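Local structure of catabolite activation-like protein (3IWZ) at the interface of chains A and B. The protein is a homodimeric, c-di-GMP-responsive transcription factor of the CRP family that activates or represses virulence genes in Xanthomonas campestris. Sequence-based numbering; all coordinates share one arbitrary frame. Chains: chain A/B, Catabolite activation-like protein.

The interface of chains A and B. Residues chain A 138, 141-142, 145; chain B 92, 141, 144-145, 148.
A:Leu145 reaches across from helix 130-157 of chain A and spreads its two methyls over the same helix of chain B. With CG anti to the backbone N (chi1 -178°), the fork faces the partner: CD2 lies 3.8 Å from CD2 of B:Leu141, the two side chains meeting at about a right angle, while CD1 rests against the turn from B:Arg144 to B:Thr148. There CD1 of A:Leu145 lies 3.6 Å from OG1 of B:Thr148. It also touches CB and the carbonyl carbon of B:Arg144 and the backbone of B:Leu145. The threonine hydroxyl is already engaged within its own helix, donating from OG1 of B:Thr148 to the carbonyl O of B:Arg144 at 2.6 Å from above the carbonyl plane, and it presents no cross-chain bond.

Near the middle of the patch A:Leu141 and B:Leu141 cross obliquely, their CB atoms 4.0 Å apart. Each has CG beside the backbone N, unlike the leucines at 145. CD2 of A:Leu141 meets CD2 of B:Leu145 at 3.9 Å. The methyls of B:Leu141 diverge: CD2 goes to A:Leu145, and CD1 lies 3.5 Å from OG of A:Ser142, near the carbonyl O of A:Gly138.

Farther along, the ring of B:Phe92, from a loop, turns one face to the turn from A:Gly138 to A:Ser142. Its CE1 comes 3.8 Å from CA of A:Gly138, where no side chain intervenes, and OG of A:Ser142 sits over the same face, toward the CB side. That OG donates to the carbonyl O of A:Gly138 at 2.9 Å, an internal bond.

No polar bond spans this patch. Repeated by the two-fold, the apolar packing joins the paired long helices that hold the CRP-type homodimer together.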
loop_
_atom_site.group_PDB
_atom_site.type_symbol
_atom_site.label_atom_id
_atom_site.label_comp_id
_atom_site.label_asym_id
_atom_site.label_seq_id
_atom_site.Cartn_x
_atom_site.Cartn_y
_atom_site.Cartn_z
ATOM N N GLY A 138 -0.489 -12.830 1.652
ATOM C CA GLY A 138 -1.188 -11.809 2.406
ATOM C C GLY A 138 -0.235 -11.122 3.373
ATOM O O GLY A 138 -0.363 -9.927 3.639
ATOM N N LEU A 141 1.831 -8.671 1.224
ATOM C CA LEU A 141 1.006 -7.572 0.757
ATOM C C LEU A 141 0.790 -6.614 1.933
ATOM O O LEU A 141 0.857 -5.401 1.767
ATOM C CB LEU A 141 -0.332 -8.102 0.225
ATOM C CG LEU A 141 -0.297 -8.819 -1.135
ATOM C CD1 LEU A 141 -1.708 -9.233 -1.561
ATOM C CD2 LEU A 141 0.309 -7.898 -2.182
ATOM N N SER A 142 0.538 -7.172 3.117
ATOM C CA SER A 142 0.324 -6.369 4.324
ATOM C C SER A 142 1.563 -5.562 4.667
ATOM O O SER A 142 1.472 -4.381 4.971
ATOM C CB SER A 142 -0.035 -7.258 5.516
ATOM O OG SER A 142 -1.325 -7.826 5.365
ATOM N N LEU A 145 1.813 -2.869 2.059
ATOM C CA LEU A 145 0.811 -1.829 2.223
ATOM C C LEU A 145 1.251 -0.907 3.374
ATOM O O LEU A 145 1.136 0.313 3.276
ATOM C CB LEU A 145 -0.562 -2.446 2.512
ATOM C CG LEU A 145 -1.742 -1.475 2.666
ATOM C CD1 LEU A 145 -1.885 -0.591 1.408
ATOM C CD2 LEU A 145 -3.017 -2.280 2.885
ATOM N N PHE B 92 -2.057 -10.560 9.982
ATOM C CA PHE B 92 -0.928 -10.961 9.153
ATOM C C PHE B 92 0.415 -10.563 9.742
ATOM O O PHE B 92 1.401 -11.274 9.584
ATOM C CB PHE B 92 -1.065 -10.315 7.780
ATOM C CG PHE B 92 -2.239 -10.797 6.999
ATOM C CD1 PHE B 92 -2.159 -11.974 6.268
ATOM C CD2 PHE B 92 -3.421 -10.067 6.977
ATOM C CE1 PHE B 92 -3.239 -12.417 5.519
ATOM C CE2 PHE B 92 -4.514 -10.503 6.228
ATOM C CZ PHE B 92 -4.425 -11.675 5.498
ATOM N N LEU B 141 -6.331 -6.364 -0.268
ATOM C CA LEU B 141 -5.011 -5.847 0.053
ATOM C C LEU B 141 -4.359 -5.377 -1.245
ATOM O O LEU B 141 -3.731 -4.323 -1.281
ATOM C CB LEU B 141 -4.151 -6.924 0.736
ATOM C CG LEU B 141 -4.445 -7.199 2.230
ATOM C CD1 LEU B 141 -3.622 -8.377 2.740
ATOM C CD2 LEU B 141 -4.131 -5.951 3.052
ATOM N N ARG B 144 -5.718 -1.880 -2.469
ATOM C CA ARG B 144 -5.238 -0.783 -1.626
ATOM C C ARG B 144 -3.771 -0.497 -1.867
ATOM O O ARG B 144 -3.346 0.661 -1.849
ATOM C CB ARG B 144 -5.464 -1.109 -0.153
ATOM C CG ARG B 144 -6.934 -1.227 0.208
ATOM C CD ARG B 144 -7.141 -1.849 1.579
ATOM N NE ARG B 144 -8.396 -2.597 1.602
ATOM C CZ ARG B 144 -8.929 -3.168 2.678
ATOM N NH1 ARG B 144 -10.077 -3.823 2.562
ATOM N NH2 ARG B 144 -8.328 -3.079 3.864
ATOM N N LEU B 145 -3.002 -1.559 -2.086
ATOM C CA LEU B 145 -1.581 -1.426 -2.356
ATOM C C LEU B 145 -1.429 -0.652 -3.659
ATOM O O LEU B 145 -0.653 0.304 -3.740
ATOM C CB LEU B 145 -0.910 -2.811 -2.505
ATOM C CG LEU B 145 0.584 -2.766 -2.878
ATOM C CD1 LEU B 145 1.305 -1.835 -1.905
ATOM C CD2 LEU B 145 1.216 -4.189 -2.847
ATOM N N THR B 148 -2.541 2.958 -3.013
ATOM C CA THR B 148 -1.596 3.716 -2.190
ATOM C C THR B 148 -0.301 3.933 -2.952
ATOM O O THR B 148 0.327 4.989 -2.848
ATOM C CB THR B 148 -1.294 2.985 -0.873
ATOM O OG1 THR B 148 -2.520 2.531 -0.318
ATOM C CG2 THR B 148 -0.604 3.928 0.140
#